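Side-chain contacts in carboxylesterase YbfK (Bacillus subtilis, PDB 4CCY), which hydrolyses carboxylic esters to an alcohol and a carboxylate, as a cytoplasmic carboxylesterase of the alpha/beta hydrolase superfamily: residues A34-V37 and G42-H45; Y166-E171 and I182-G187. All coordinates share one frame; numbering follows the deposited sequence.

Contact 1: residues A34-V37 and G42-H45; sequences AFYV and GKTH
T44 O takes two contacts from the neighbouring strand of this antiparallel hairpin: V37 N donates to it over 2.8 Å in a nearly straight bond, and Y36 CA lends a CA-H...O contact at 3.2 Å. The return bond, from T44 N to V37 O at 2.9 Å, completes the hydrogen-bonded pair V37-T44, while Y36 and H45 form the adjoining non-hydrogen-bonded pair.

Such pairs bring side chains on one face of a sheet into register, and here that face carries the ring pair Y36 and H45, with K43 beside it. The phenol of Y36 is clasped between two residues of the partner strand. Over one face of the ring lies the end of K43, whose CE sits 3.5 Å from Y36 CG, nearer the rim than the centre. A bend at chi3 (56°) turns the otherwise extended lysine back across the ring, which gives a CH-pi contact through CE and a cation-pi contact through NZ, 4.3 Å from the ring centroid. Against the opposite face comes the edge of H45 in a T-shaped pair, planes at 73°, with CD2 leading and 3.6 Å from Y36 CZ. A first torsion of -167° swings the H45 imidazole away from its own N to reach the phenol, and A34 CB lies close to its NE2.

On the other face V37 CG2 lies near T44 CB, and both side chains turn to helix 104-118, where the T44 hydroxyl OG1 is bonded to W110 NE1.

The hairpin thus has two chemically distinct sides: one, with V37 and T44, packs on helix 104-118; on the other H45 is buried, Y36 only partly so and K43 exposed, and there the electron-rich phenol probably interacts favourably with both the lysine ammonium and the polarised C-H of the imidazole.

Contact 2: residues Y166-E171 and I182-G187; sequences YKYAAE and IKWITG. With NA (sodium ion), chain D.
Two helical segments come together here with their backbones well apart, Y168 CA and W184 CA being the nearest pair at 8.6 Å, and a single pair of aromatic side chains spans the distance. Both residues send their CB toward the partner helix, and their rings meet as an offset stack: the tyrosine ring and the five-membered ring of the indole are almost parallel, 6° between planes, with centroids 3.7 Å apart. Y168 CZ lies 3.4 Å from W184 CG, and the phenol extends over the shared bond of the indole, so that Y168 CG comes close to W184 CE3. At the far end Y168 OH rests over W184 CD1. The indole is swung out by a first torsion that sets CG opposite the backbone N (chi1 164°). An alanine in place of W184 would remove the whole stacking surface, and the Y168 ring would probably be left without its flat partner and freer to turn.

Two residues further on, the same helix ends at a sodium ion. T186 OG1 binds it at 2.5 Å and G187 O at 2.4 Å, with three waters and Y190 O completing the shell. T186 OG1 also donates to I182 O, which accepts T186 N as well from the opposite face of its plane; one of the metal waters donates to K183 O. The positive phi of G187 (85°) turns the chain out of the helix just where its carbonyl reaches the metal.

The chemistry divides the work: an offset stack, probably held mainly by dispersion, joins helices 164-170 and 175-186 at the surface, whereas the cation sits at the C-terminal end of helix 175-186, where the helix dipole would probably favour it.

How the contacts relate
Followed from the N terminus, the chain first makes contact 1, where the turn between V37 and G42 closes a tight hairpin of strands 33-37 and 42-49 at the margin of the mixed sheet. It then runs through strands 56-60, 82-86 and 123-128, past the probable nucleophile S129, before contact 2 closes a second, mostly helical loop between E171 and I182. The two loops follow one another in series, neither nesting nor crossing, and their nearest atoms are about 20 Å apart. Contact 1 thus ties strand to strand, contact 2 helix to helix; the side chain of W184 lies about 7 Å from those of E244 and H273, the likely charge-relay residues.

Contact 1: residues A34-V37 and G42-H45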
loop_
_atom_site.group_PDB
_atom_site.type_symbol
_atom_site.label_atom_id
_atom_site.label_comp_id
_atom_site.label_asym_id
_atom_site.label_seq_id
_atom_site.Cartn_x
_atom_site.Cartn_y
_atom_site.Cartn_z
ATOM N N ALA A 34 15.000 -10.181 -4.692
ATOM C CA ALA A 34 13.747 -10.681 -4.118
ATOM C C ALA A 34 14.082 -11.758 -3.099
ATOM O O ALA A 34 14.946 -12.581 -3.350
ATOM C CB ALA A 34 12.835 -11.224 -5.215
ATOM N N PHE A 35 13.430 -11.738 -1.938
ATOM C CA PHE A 35 13.649 -12.768 -0.894
ATOM C C PHE A 35 12.505 -12.761 0.124
ATOM O O PHE A 35 11.623 -11.917 0.052
ATOM C CB PHE A 35 15.005 -12.577 -0.184
ATOM C CG PHE A 35 15.183 -11.213 0.442
ATOM C CD1 PHE A 35 15.544 -10.102 -0.337
ATOM C CD2 PHE A 35 15.000 -11.033 1.805
ATOM C CE1 PHE A 35 15.696 -8.843 0.234
ATOM C CE2 PHE A 35 15.153 -9.772 2.382
ATOM C CZ PHE A 35 15.508 -8.677 1.602
ATOM N N TYR A 36 12.514 -13.708 1.060
ATOM C CA TYR A 36 11.492 -13.728 2.103
ATOM C C TYR A 36 12.100 -13.405 3.449
ATOM O O TYR A 36 13.258 -13.724 3.705
ATOM C CB TYR A 36 10.787 -15.082 2.175
ATOM C CG TYR A 36 10.080 -15.467 0.900
ATOM C CD1 TYR A 36 10.761 -16.129 -0.128
ATOM C CD2 TYR A 36 8.734 -15.174 0.715
ATOM C CE1 TYR A 36 10.121 -16.474 -1.304
ATOM C CE2 TYR A 36 8.085 -15.526 -0.451
ATOM C CZ TYR A 36 8.783 -16.176 -1.448
ATOM O OH TYR A 36 8.148 -16.514 -2.602
ATOM N N VAL A 37 11.309 -12.764 4.304
ATOM C CA VAL A 37 11.691 -12.615 5.703
ATOM C C VAL A 37 10.689 -13.320 6.599
ATOM O O VAL A 37 9.503 -13.443 6.256
ATOM C CB VAL A 37 11.880 -11.139 6.138
ATOM C CG1 VAL A 37 13.129 -10.551 5.490
ATOM C CG2 VAL A 37 10.652 -10.297 5.876
ATOM N N GLY A 42 3.889 -15.368 8.970
ATOM C CA GLY A 42 4.353 -16.050 7.763
ATOM C C GLY A 42 5.504 -15.398 7.015
ATOM O O GLY A 42 5.863 -14.230 7.262
ATOM N N LYS A 43 6.060 -16.162 6.074
ATOM C CA LYS A 43 7.138 -15.717 5.196
ATOM C C LYS A 43 6.648 -14.567 4.315
ATOM O O LYS A 43 5.697 -14.721 3.546
ATOM C CB LYS A 43 7.612 -16.881 4.319
ATOM C CG LYS A 43 8.795 -17.667 4.877
ATOM C CD LYS A 43 9.162 -18.872 3.999
ATOM C CE LYS A 43 9.469 -18.507 2.546
ATOM N NZ LYS A 43 9.836 -19.666 1.671
ATOM N N THR A 44 7.304 -13.417 4.443
ATOM C CA THR A 44 6.858 -12.174 3.806
ATOM C C THR A 44 7.834 -11.834 2.695
ATOM O O THR A 44 9.048 -11.768 2.933
ATOM C CB THR A 44 6.800 -11.023 4.841
ATOM O OG1 THR A 44 5.794 -11.317 5.808
ATOM C CG2 THR A 44 6.497 -9.666 4.177
ATOM N N HIS A 45 7.299 -11.624 1.489
ATOM C CA HIS A 45 8.120 -11.357 0.305
ATOM C C HIS A 45 8.573 -9.928 0.256
ATOM O O HIS A 45 7.780 -9.008 0.509
ATOM C CB HIS A 45 7.373 -11.735 -0.972
ATOM C CG HIS A 45 8.244 -11.778 -2.212
ATOM N ND1 HIS A 45 8.349 -10.739 -3.062
ATOM C CD2 HIS A 45 9.041 -12.793 -2.738
ATOM C CE1 HIS A 45 9.171 -11.067 -4.076
ATOM N NE2 HIS A 45 9.589 -12.324 -3.882
#

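Contact 2: residues Y166-E171 and I182-G187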
loop_
_atom_site.group_PDB
_atom_site.type_symbol
_atom_site.label_atom_id
_atom_site.label_comp_id
_atom_site.label_asym_id
_atom_site.label_seq_id
_atom_site.Cartn_x
_atom_site.Cartn_y
_atom_site.Cartn_z
ATOM N N TYR A 166 -18.140 -1.611 -0.676
ATOM C CA TYR A 166 -18.418 -2.963 -0.227
ATOM C C TYR A 166 -19.044 -3.850 -1.312
ATOM O O TYR A 166 -18.791 -5.050 -1.326
ATOM C CB TYR A 166 -19.264 -2.926 1.043
ATOM C CG TYR A 166 -18.540 -2.277 2.198
ATOM C CD1 TYR A 166 -17.674 -3.020 3.006
ATOM C CD2 TYR A 166 -18.694 -0.920 2.473
ATOM C CE1 TYR A 166 -16.998 -2.430 4.067
ATOM C CE2 TYR A 166 -18.031 -0.326 3.538
ATOM C CZ TYR A 166 -17.184 -1.086 4.329
ATOM O OH TYR A 166 -16.516 -0.500 5.380
ATOM N N LYS A 167 -19.837 -3.273 -2.220
ATOM C CA LYS A 167 -20.384 -4.057 -3.342
ATOM C C LYS A 167 -19.253 -4.537 -4.262
ATOM O O LYS A 167 -19.223 -5.707 -4.647
ATOM C CB LYS A 167 -21.444 -3.281 -4.137
ATOM C CG LYS A 167 -22.072 -4.073 -5.294
ATOM C CD LYS A 167 -22.881 -3.192 -6.253
ATOM C CE LYS A 167 -22.016 -2.052 -6.813
ATOM N NZ LYS A 167 -22.600 -1.283 -7.957
ATOM N N TYR A 168 -18.338 -3.630 -4.599
ATOM C CA TYR A 168 -17.172 -3.946 -5.428
ATOM C C TYR A 168 -16.281 -4.986 -4.758
ATOM O O TYR A 168 -15.841 -5.952 -5.400
ATOM C CB TYR A 168 -16.371 -2.675 -5.754
ATOM C CG TYR A 168 -17.068 -1.779 -6.753
ATOM C CD1 TYR A 168 -17.039 -2.080 -8.105
ATOM C CD2 TYR A 168 -17.762 -0.641 -6.345
ATOM C CE1 TYR A 168 -17.681 -1.281 -9.036
ATOM C CE2 TYR A 168 -18.415 0.172 -7.270
ATOM C CZ TYR A 168 -18.368 -0.156 -8.615
ATOM O OH TYR A 168 -18.997 0.612 -9.563
ATOM N N ALA A 169 -16.018 -4.788 -3.468
ATOM C CA ALA A 169 -15.258 -5.755 -2.673
ATOM C C ALA A 169 -15.937 -7.135 -2.660
ATOM O O ALA A 169 -15.290 -8.156 -2.885
ATOM C CB ALA A 169 -15.052 -5.232 -1.259
ATOM N N ALA A 170 -17.247 -7.163 -2.436
ATOM C CA ALA A 170 -17.981 -8.430 -2.307
ATOM C C ALA A 170 -17.995 -9.250 -3.595
ATOM O O ALA A 170 -18.144 -10.472 -3.559
ATOM C CB ALA A 170 -19.402 -8.170 -1.845
ATOM N N GLU A 171 -17.839 -8.573 -4.729
ATOM C CA GLU A 171 -17.862 -9.233 -6.035
ATOM C C GLU A 171 -16.485 -9.689 -6.557
ATOM O O GLU A 171 -16.361 -10.131 -7.702
ATOM C CB GLU A 171 -18.614 -8.368 -7.046
ATOM C CG GLU A 171 -20.086 -8.240 -6.656
ATOM C CD GLU A 171 -20.949 -7.545 -7.683
ATOM O OE1 GLU A 171 -20.431 -6.780 -8.517
ATOM O OE2 GLU A 171 -22.170 -7.765 -7.653
ATOM N N ILE A 182 -11.661 -2.927 -11.324
ATOM C CA ILE A 182 -10.579 -2.198 -11.985
ATOM C C ILE A 182 -11.141 -1.001 -12.757
ATOM O O ILE A 182 -10.613 0.106 -12.654
ATOM C CB ILE A 182 -9.746 -3.127 -12.907
ATOM C CG1 ILE A 182 -8.847 -4.046 -12.064
ATOM C CG2 ILE A 182 -8.912 -2.318 -13.908
ATOM C CD1 ILE A 182 -8.208 -5.185 -12.838
ATOM N N LYS A 183 -12.220 -1.233 -13.501
ATOM C CA LYS A 183 -12.841 -0.210 -14.331
ATOM C C LYS A 183 -13.300 0.968 -13.469
ATOM O O LYS A 183 -13.176 2.133 -13.849
ATOM C CB LYS A 183 -14.022 -0.828 -15.076
ATOM C CG LYS A 183 -14.679 0.039 -16.127
ATOM C CD LYS A 183 -15.961 -0.627 -16.625
ATOM C CE LYS A 183 -15.667 -1.818 -17.538
ATOM N NZ LYS A 183 -16.868 -2.655 -17.851
ATOM N N TRP A 184 -13.804 0.636 -12.291
ATOM C CA TRP A 184 -14.339 1.597 -11.353
ATOM C C TRP A 184 -13.250 2.359 -10.649
ATOM O O TRP A 184 -13.316 3.576 -10.547
ATOM C CB TRP A 184 -15.211 0.843 -10.355
ATOM C CG TRP A 184 -15.549 1.595 -9.101
ATOM C CD1 TRP A 184 -16.406 2.689 -8.962
ATOM C CD2 TRP A 184 -15.062 1.305 -7.743
ATOM N NE1 TRP A 184 -16.461 3.096 -7.649
ATOM C CE2 TRP A 184 -15.685 2.302 -6.864
ATOM C CE3 TRP A 184 -14.194 0.348 -7.185
ATOM C CZ2 TRP A 184 -15.444 2.322 -5.494
ATOM C CZ3 TRP A 184 -13.974 0.380 -5.809
ATOM C CH2 TRP A 184 -14.570 1.348 -4.986
ATOM N N ILE A 185 -12.239 1.644 -10.162
ATOM C CA ILE A 185 -11.168 2.254 -9.373
ATOM C C ILE A 185 -10.219 3.130 -10.216
ATOM O O ILE A 185 -9.752 4.171 -9.749
ATOM C CB ILE A 185 -10.401 1.189 -8.541
ATOM C CG1 ILE A 185 -9.740 1.820 -7.319
ATOM C CG2 ILE A 185 -9.383 0.428 -9.384
ATOM C CD1 ILE A 185 -10.717 2.156 -6.219
ATOM N N THR A 186 -9.954 2.714 -11.454
ATOM C CA THR A 186 -9.081 3.484 -12.344
ATOM C C THR A 186 -9.733 4.779 -12.791
ATOM O O THR A 186 -9.063 5.801 -12.874
ATOM C CB THR A 186 -8.636 2.702 -13.600
ATOM O OG1 THR A 186 -9.785 2.229 -14.326
ATOM C CG2 THR A 186 -7.708 1.549 -13.234
ATOM N N GLY A 187 -11.036 4.728 -13.066
ATOM C CA GLY A 187 -11.765 5.865 -13.625
ATOM C C GLY A 187 -11.630 5.898 -15.136
ATOM O O GLY A 187 -10.885 5.106 -15.724
HETATM NA NA NA D . -10.106 3.036 -16.619
HETATM O O HOH W 1 -12.276 2.710 -16.348
HETATM O O HOH W 2 -9.317 0.916 -17.251
HETATM O O HOH W 3 -10.006 3.897 -18.734
#